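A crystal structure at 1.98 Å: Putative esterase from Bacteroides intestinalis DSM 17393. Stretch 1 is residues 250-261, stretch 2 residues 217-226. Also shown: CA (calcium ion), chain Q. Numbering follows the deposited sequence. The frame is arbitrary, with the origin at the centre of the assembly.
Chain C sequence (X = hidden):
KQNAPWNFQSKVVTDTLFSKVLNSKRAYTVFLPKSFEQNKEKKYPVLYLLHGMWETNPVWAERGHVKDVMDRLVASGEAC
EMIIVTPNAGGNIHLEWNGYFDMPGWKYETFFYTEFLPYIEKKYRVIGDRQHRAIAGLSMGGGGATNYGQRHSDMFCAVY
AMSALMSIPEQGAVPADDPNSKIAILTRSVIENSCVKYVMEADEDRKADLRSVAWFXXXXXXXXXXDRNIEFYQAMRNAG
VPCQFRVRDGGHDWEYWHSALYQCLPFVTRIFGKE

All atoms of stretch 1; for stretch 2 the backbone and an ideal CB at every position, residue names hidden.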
ATOM      1  N   GLY C 250     -14.178  -0.538   1.610  1.00 22.33           N
ATOM      2  CA  GLY C 250     -14.706  -1.281   2.735  1.00 21.56           C
ATOM      3  C   GLY C 250     -15.894  -0.661   3.442  1.00 22.23           C
ATOM      4  O   GLY C 250     -16.358   0.419   3.097  1.00 20.21           O
ATOM      5  N   GLY C 251     -16.371  -1.355   4.466  1.00 23.24           N
ATOM      6  CA  GLY C 251     -17.512  -0.881   5.222  1.00 24.59           C
ATOM      7  C   GLY C 251     -17.249  -0.744   6.706  1.00 23.92           C
ATOM      8  O   GLY C 251     -16.122  -0.511   7.145  1.00 21.88           O
ATOM      9  N   HIS C 252     -18.320  -0.885   7.481  1.00 23.73           N
ATOM     10  CA  HIS C 252     -18.293  -0.664   8.916  1.00 22.52           C
ATOM     11  C   HIS C 252     -17.815  -1.950   9.556  1.00 23.37           C
ATOM     12  O   HIS C 252     -18.604  -2.662  10.173  1.00 20.49           O
ATOM     13  CB  HIS C 252     -19.698  -0.282   9.432  1.00 23.34           C
ATOM     14  CG  HIS C 252     -19.695   0.665  10.590  1.00 22.54           C
ATOM     15  ND1 HIS C 252     -19.242   1.962  10.490  1.00 21.08           N
ATOM     16  CD2 HIS C 252     -20.123   0.514  11.870  1.00 21.58           C
ATOM     17  CE1 HIS C 252     -19.368   2.563  11.660  1.00 23.22           C
ATOM     18  NE2 HIS C 252     -19.913   1.705  12.510  1.00 21.13           N
ATOM     19  N   ASP C 253     -16.529  -2.263   9.417  1.00 19.90           N
ATOM     20  CA  ASP C 253     -16.057  -3.571   9.856  1.00 20.31           C
ATOM     21  C   ASP C 253     -14.634  -3.535  10.393  1.00 19.99           C
ATOM     22  O   ASP C 253     -13.909  -2.550  10.206  1.00 20.25           O
ATOM     23  CB  ASP C 253     -16.169  -4.582   8.705  1.00 20.64           C
ATOM     24  CG  ASP C 253     -15.362  -4.165   7.484  1.00 23.56           C
ATOM     25  OD1 ASP C 253     -14.126  -4.070   7.606  1.00 22.58           O
ATOM     26  OD2 ASP C 253     -15.956  -3.932   6.407  1.00 24.96           O
ATOM     27  N   TRP C 254     -14.236  -4.614  11.060  1.00 18.68           N
ATOM     28  CA  TRP C 254     -12.957  -4.630  11.761  1.00 20.62           C
ATOM     29  C   TRP C 254     -11.745  -4.755  10.843  1.00 21.47           C
ATOM     30  O   TRP C 254     -10.635  -4.386  11.240  1.00 21.53           O
ATOM     31  CB  TRP C 254     -12.948  -5.737  12.825  1.00 19.79           C
ATOM     32  CG  TRP C 254     -13.394  -5.133  14.114  1.00 24.15           C
ATOM     33  CD1 TRP C 254     -14.652  -5.175  14.653  1.00 25.01           C
ATOM     34  CD2 TRP C 254     -12.609  -4.304  14.989  1.00 23.24           C
ATOM     35  NE1 TRP C 254     -14.689  -4.450  15.823  1.00 24.74           N
ATOM     36  CE2 TRP C 254     -13.448  -3.904  16.047  1.00 26.41           C
ATOM     37  CE3 TRP C 254     -11.269  -3.878  14.984  1.00 21.53           C
ATOM     38  CZ2 TRP C 254     -12.995  -3.098  17.098  1.00 24.81           C
ATOM     39  CZ3 TRP C 254     -10.817  -3.079  16.025  1.00 21.30           C
ATOM     40  CH2 TRP C 254     -11.684  -2.696  17.072  1.00 24.27           C
ATOM     41  N   GLU C 255     -11.929  -5.221   9.614  1.00 19.18           N
ATOM     42  CA  GLU C 255     -10.799  -5.151   8.689  1.00 20.54           C
ATOM     43  C   GLU C 255     -10.485  -3.691   8.404  1.00 20.64           C
ATOM     44  O   GLU C 255      -9.325  -3.319   8.260  1.00 20.86           O
ATOM     45  CB  GLU C 255     -11.073  -5.906   7.381  1.00 22.35           C
ATOM     46  CG  GLU C 255     -10.878  -7.410   7.488  1.00 22.06           C
ATOM     47  CD  GLU C 255      -9.465  -7.805   7.891  1.00 24.87           C
ATOM     48  OE1 GLU C 255      -8.516  -7.621   7.084  1.00 22.44           O
ATOM     49  OE2 GLU C 255      -9.287  -8.300   9.030  1.00 24.87           O
ATOM     50  N   TYR C 256     -11.516  -2.855   8.325  1.00 17.95           N
ATOM     51  CA  TYR C 256     -11.293  -1.433   8.112  1.00 20.31           C
ATOM     52  C   TYR C 256     -10.562  -0.781   9.301  1.00 20.67           C
ATOM     53  O   TYR C 256      -9.708   0.076   9.115  1.00 19.46           O
ATOM     54  CB  TYR C 256     -12.617  -0.692   7.860  1.00 19.55           C
ATOM     55  CG  TYR C 256     -12.402   0.584   7.080  1.00 21.27           C
ATOM     56  CD1 TYR C 256     -12.299   0.555   5.685  1.00 22.75           C
ATOM     57  CD2 TYR C 256     -12.258   1.808   7.724  1.00 19.29           C
ATOM     58  CE1 TYR C 256     -12.075   1.720   4.950  1.00 21.62           C
ATOM     59  CE2 TYR C 256     -12.029   2.982   6.991  1.00 20.38           C
ATOM     60  CZ  TYR C 256     -11.940   2.925   5.606  1.00 21.36           C
ATOM     61  OH  TYR C 256     -11.724   4.071   4.861  1.00 20.19           O
ATOM     62  N   TRP C 257     -10.900  -1.197  10.514  1.00 18.39           N
ATOM     63  CA  TRP C 257     -10.423  -0.511  11.717  1.00 17.51           C
ATOM     64  C   TRP C 257      -9.045  -1.030  12.099  1.00 18.95           C
ATOM     65  O   TRP C 257      -8.185  -0.261  12.510  1.00 18.68           O
ATOM     66  CB  TRP C 257     -11.443  -0.674  12.862  1.00 18.23           C
ATOM     67  CG  TRP C 257     -12.754  -0.056  12.469  1.00 20.38           C
ATOM     68  CD1 TRP C 257     -12.926   1.095  11.745  1.00 20.16           C
ATOM     69  CD2 TRP C 257     -14.073  -0.581  12.701  1.00 18.07           C
ATOM     70  NE1 TRP C 257     -14.263   1.316  11.522  1.00 21.41           N
ATOM     71  CE2 TRP C 257     -14.987   0.306  12.099  1.00 19.08           C
ATOM     72  CE3 TRP C 257     -14.565  -1.709  13.357  1.00 19.27           C
ATOM     73  CZ2 TRP C 257     -16.376   0.100  12.138  1.00 21.01           C
ATOM     74  CZ3 TRP C 257     -15.950  -1.912  13.401  1.00 21.61           C
ATOM     75  CH2 TRP C 257     -16.830  -1.013  12.798  1.00 20.72           C
ATOM     76  N   HIS C 258      -8.807  -2.322  11.907  1.00 18.84           N
ATOM     77  CA  HIS C 258      -7.449  -2.838  12.090  1.00 22.75           C
ATOM     78  C   HIS C 258      -6.450  -2.209  11.087  1.00 21.61           C
ATOM     79  O   HIS C 258      -5.364  -1.757  11.462  1.00 19.28           O
ATOM     80  CB  HIS C 258      -7.436  -4.365  11.960  1.00 21.49           C
ATOM     81  CG  HIS C 258      -6.085  -4.929  11.653  1.00 19.84           C
ATOM     82  ND1 HIS C 258      -5.677  -5.250  10.371  1.00 19.68           N
ATOM     83  CD2 HIS C 258      -5.041  -5.236  12.458  1.00 19.72           C
ATOM     84  CE1 HIS C 258      -4.443  -5.705  10.401  1.00 16.38           C
ATOM     85  NE2 HIS C 258      -4.033  -5.716  11.659  1.00 19.91           N
ATOM     86  N   SER C 259      -6.816  -2.180   9.811  1.00 21.04           N
ATOM     87  CA  SER C 259      -5.935  -1.598   8.808  1.00 21.10           C
ATOM     88  C   SER C 259      -5.760  -0.086   9.050  1.00 23.57           C
ATOM     89  O   SER C 259      -4.708   0.472   8.753  1.00 21.15           O
ATOM     90  CB  SER C 259      -6.463  -1.882   7.394  1.00 21.07           C
ATOM     91  OG  SER C 259      -7.714  -1.262   7.179  1.00 17.42           O
ATOM     92  N   ALA C 260      -6.772   0.563   9.634  1.00 19.29           N
ATOM     93  CA  ALA C 260      -6.676   1.981   9.964  1.00 18.98           C
ATOM     94  C   ALA C 260      -5.539   2.264  10.948  1.00 19.98           C
ATOM     95  O   ALA C 260      -4.912   3.325  10.905  1.00 21.83           O
ATOM     96  CB  ALA C 260      -8.032   2.496  10.544  1.00 21.58           C
ATOM     97  N   LEU C 261      -5.266   1.318  11.837  1.00 20.15           N
ATOM     98  CA  LEU C 261      -4.163   1.474  12.788  1.00 21.69           C
ATOM     99  C   LEU C 261      -2.832   1.741  12.124  1.00 25.19           C
ATOM    100  O   LEU C 261      -2.000   2.459  12.668  1.00 23.11           O
ATOM    101  CB  LEU C 261      -4.022   0.229  13.660  1.00 25.05           C
ATOM    102  CG  LEU C 261      -4.967   0.123  14.843  1.00 24.09           C
ATOM    103  CD1 LEU C 261      -4.669  -1.174  15.575  1.00 24.05           C
ATOM    104  CD2 LEU C 261      -4.768   1.325  15.778  1.00 23.42           C
ATOM    105  N   UNK C 217      -9.450  11.945   8.946  1.00 21.44           N
ATOM    106  CA  UNK C 217     -10.748  11.286   8.815  1.00 21.71           C
ATOM    107  C   UNK C 217     -10.671  10.143   7.800  1.00 22.50           C
ATOM    108  O   UNK C 217     -10.266  10.341   6.647  1.00 21.84           O
ATOM    109  CB  UNK C 217     -11.820  12.295   8.399  1.00 21.71           C
ATOM    110  N   UNK C 218     -11.073   8.950   8.230  1.00 19.93           N
ATOM    111  CA  UNK C 218     -10.862   7.717   7.461  1.00 19.23           C
ATOM    112  C   UNK C 218     -12.143   6.883   7.471  1.00 22.22           C
ATOM    113  O   UNK C 218     -12.522   6.390   8.530  1.00 21.25           O
ATOM    114  CB  UNK C 218      -9.693   6.911   8.030  1.00 19.23           C
ATOM    115  N   UNK C 219     -12.801   6.728   6.314  1.00 19.33           N
ATOM    116  CA  UNK C 219     -14.122   6.063   6.244  1.00 18.07           C
ATOM    117  C   UNK C 219     -14.345   5.373   4.895  1.00 22.45           C
ATOM    118  O   UNK C 219     -14.058   5.951   3.844  1.00 23.28           O
ATOM    119  CB  UNK C 219     -15.238   7.080   6.487  1.00 18.07           C
ATOM    120  N   UNK C 220     -14.850   4.140   4.930  1.00 18.68           N
ATOM    121  CA  UNK C 220     -14.921   3.294   3.750  1.00 18.96           C
ATOM    122  C   UNK C 220     -15.998   3.673   2.755  1.00 20.71           C
ATOM    123  O   UNK C 220     -17.022   4.245   3.125  1.00 21.80           O
ATOM    124  CB  UNK C 220     -15.140   1.843   4.184  1.00 18.96           C
ATOM    125  N   UNK C 221     -15.800   3.312   1.491  1.00 17.36           N
ATOM    126  CA  UNK C 221     -16.756   3.706   0.464  1.00 21.67           C
ATOM    127  C   UNK C 221     -18.113   3.014   0.644  1.00 24.17           C
ATOM    128  O   UNK C 221     -19.129   3.527   0.173  1.00 24.85           O
ATOM    129  CB  UNK C 221     -16.189   3.390  -0.922  1.00 21.67           C
ATOM    130  N   UNK C 222     -18.146   1.891   1.354  1.00 22.61           N
ATOM    131  CA  UNK C 222     -19.405   1.172   1.543  1.00 24.79           C
ATOM    132  C   UNK C 222     -20.001   1.351   2.948  1.00 26.29           C
ATOM    133  O   UNK C 222     -20.917   0.631   3.333  1.00 24.34           O
ATOM    134  CB  UNK C 222     -19.187  -0.317   1.268  1.00 24.79           C
ATOM    135  N   UNK C 223     -19.493   2.323   3.695  1.00 21.02           N
ATOM    136  CA  UNK C 223     -19.950   2.587   5.053  1.00 23.86           C
ATOM    137  C   UNK C 223     -21.215   3.444   5.107  1.00 22.90           C
ATOM    138  O   UNK C 223     -21.311   4.450   4.408  1.00 23.29           O
ATOM    139  CB  UNK C 223     -18.835   3.273   5.844  1.00 23.86           C
ATOM    140  N   UNK C 224     -22.171   3.065   5.956  1.00 24.62           N
ATOM    141  CA  UNK C 224     -23.406   3.842   6.101  1.00 21.46           C
ATOM    142  C   UNK C 224     -23.141   5.205   6.739  1.00 24.39           C
ATOM    143  O   UNK C 224     -23.972   6.098   6.646  1.00 25.18           O
ATOM    144  CB  UNK C 224     -24.424   3.065   6.939  1.00 21.46           C
ATOM    145  N   UNK C 225     -21.965   5.387   7.344  1.00 23.14           N
ATOM    146  CA  UNK C 225     -21.607   6.686   7.904  1.00 23.47           C
ATOM    147  C   UNK C 225     -20.736   7.539   6.967  1.00 21.84           C
ATOM    148  O   UNK C 225     -20.270   8.607   7.366  1.00 22.43           O
ATOM    149  CB  UNK C 225     -20.875   6.480   9.232  1.00 23.47           C
ATOM    150  N   UNK C 226     -20.533   7.090   5.731  1.00 23.00           N
ATOM    151  CA  UNK C 226     -19.711   7.841   4.778  1.00 23.94           C
ATOM    152  C   UNK C 226     -20.264   9.250   4.553  1.00 25.11           C
ATOM    153  O   UNK C 226     -19.521  10.226   4.567  1.00 22.82           O
ATOM    154  CB  UNK C 226     -19.629   7.093   3.446  1.00 23.94           C
TER
HETATM  155 CA    CA Q 301     -16.017  -0.689  -2.129  1.00 30.22          CA

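Position 217 lies on the strand, and its ideal CB has no atom of stretch 1 nearby; the visible atoms hardly restrict it, though extended backbone angles favour a beta-branched residue. It is Val-217.

At 218 the CA-to-CB bond points toward the helix, with the ideal CB 4.7 Å from Tyr-256 CE2 and the methyl of Ala-260 nearby. A medium side chain fits, either apolar or bearing an acceptor for the phenol. The residue is Asp-218: Tyr-256 OH donates a weak hydrogen bond to Asp-218 OD1 (2.8 Å), while Asp-218 OD2 lies 3.6 Å from Ala-260 CB.

The CB at 219 points away from stretch 1, so many residues would suit. It is Cys-219, which meets Tyr-256 chiefly through its backbone, Cys-219 C being 2.9 Å from Tyr-256 OH.

Position 220 is far stricter. Its phi/psi of -74/155 would admit any residue, but the ideal CB falls 2.2 Å from Gly-250 O, a clash, and 3.2 Å from Tyr-256 CE1. Glycine is what the space allows, and Gly-220 brings its CA to 3.3 Å from Gly-250 O in a CA-H...O contact.

Position 221, in a type I turn, directs its CB sideways, with the amide of Gly-250 and the calcium ion within reach of a short acidic chain. Asp-221 serves both: Gly-250 N donates to Asp-221 OD1 (3.1 Å), and OD1 and OD2 of Asp-221 bind the calcium at 2.5 and 2.4 Å.

The backbone N of 222 donates to Gly-250 O (2.9 Å), which any residue but proline allows. The CB points sideways, and the nearby metal favours an oxygen ligand such as Asp, Asn or Glu. Asp-222 binds calcium through OD2 at 2.6 Å.

The CB of 223 also points sideways, 4.5 Å from His-252 N, and the imidazole beyond invites an acceptor. Asp-223 supplies it at the ring edge: His-252 ND1 donates to Asp-223 OD2 (2.8 Å). Asp-223 OD1 accepts from the backbone N of 225 (2.7 Å), tying the carboxylate to its own turn.

No atom of stretch 1 lies close to the ideal CB at 224, yet a long side chain could reach the imidazole. Phe-224, with chi1 p, sets its edge against a face of His-252, centroids 4.9 Å apart and planes at 84°.

Position 225 points toward His-252 CE1, 4.8 Å from its ideal CB; a mid-sized apolar chain would pack there. Leu-225 CD1 lies 3.6 Å from His-252 CE1.

Position 226 is out of reach of stretch 1, which sets no preference; it is Leu-226.

Stretch 2 (217-226) VDCGDDDFLL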
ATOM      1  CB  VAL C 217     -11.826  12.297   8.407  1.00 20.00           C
ATOM      2  CG1 VAL C 217     -13.161  11.597   8.151  1.00 22.53           C
ATOM      3  CG2 VAL C 217     -11.950  13.372   9.504  1.00 20.85           C
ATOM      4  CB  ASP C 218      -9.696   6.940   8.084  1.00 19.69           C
ATOM      5  CG  ASP C 218      -9.308   5.697   7.321  1.00 22.70           C
ATOM      6  OD1 ASP C 218      -9.735   5.503   6.161  1.00 20.13           O
ATOM      7  OD2 ASP C 218      -8.527   4.911   7.903  1.00 23.10           O
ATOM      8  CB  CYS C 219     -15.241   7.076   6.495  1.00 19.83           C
ATOM      9  SG  CYS C 219     -16.928   6.357   6.593  1.00 21.58           S
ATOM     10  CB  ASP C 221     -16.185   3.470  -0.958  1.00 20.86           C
ATOM     11  CG  ASP C 221     -15.991   1.997  -1.319  1.00 22.84           C
ATOM     12  OD1 ASP C 221     -15.858   1.136  -0.430  1.00 21.24           O
ATOM     13  OD2 ASP C 221     -15.936   1.715  -2.544  1.00 23.25           O
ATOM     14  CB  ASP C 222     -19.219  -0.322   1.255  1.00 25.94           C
ATOM     15  CG  ASP C 222     -18.640  -0.584  -0.123  1.00 32.30           C
ATOM     16  OD1 ASP C 222     -19.162  -0.024  -1.116  1.00 32.24           O
ATOM     17  OD2 ASP C 222     -17.644  -1.336  -0.202  1.00 34.74           O
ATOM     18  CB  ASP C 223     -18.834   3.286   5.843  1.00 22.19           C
ATOM     19  CG  ASP C 223     -19.004   3.147   7.327  1.00 23.09           C
ATOM     20  OD1 ASP C 223     -19.994   3.687   7.872  1.00 26.02           O
ATOM     21  OD2 ASP C 223     -18.137   2.512   7.965  1.00 24.01           O
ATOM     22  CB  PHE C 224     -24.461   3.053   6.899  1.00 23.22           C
ATOM     23  CG  PHE C 224     -24.243   3.052   8.394  1.00 26.40           C
ATOM     24  CD1 PHE C 224     -23.097   2.513   8.944  1.00 27.90           C
ATOM     25  CD2 PHE C 224     -25.213   3.554   9.249  1.00 31.53           C
ATOM     26  CE1 PHE C 224     -22.900   2.495  10.324  1.00 26.40           C
ATOM     27  CE2 PHE C 224     -25.024   3.537  10.630  1.00 36.09           C
ATOM     28  CZ  PHE C 224     -23.859   3.010  11.165  1.00 27.97           C
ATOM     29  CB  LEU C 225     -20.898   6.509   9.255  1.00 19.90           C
ATOM     30  CG  LEU C 225     -21.823   6.178  10.431  1.00 28.27           C
ATOM     31  CD1 LEU C 225     -21.047   5.791  11.686  1.00 24.06           C
ATOM     32  CD2 LEU C 225     -22.714   7.379  10.719  1.00 27.19           C
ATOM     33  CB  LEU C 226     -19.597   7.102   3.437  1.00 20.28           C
ATOM     34  CG  LEU C 226     -18.814   7.865   2.347  1.00 20.59           C
ATOM     35  CD1 LEU C 226     -17.366   8.125   2.746  1.00 21.50           C
ATOM     36  CD2 LEU C 226     -18.842   7.136   1.012  1.00 21.72           C
TER
HETATM   37  O   HOH W   1     -15.666   2.407   7.066  1.00 21.25           O
HETATM   38  O   HOH W   2     -18.202  -0.168  -3.499  1.00 25.63           O
HETATM   39  O   HOH W   3     -16.516  -3.172  -2.354  1.00 24.34           O
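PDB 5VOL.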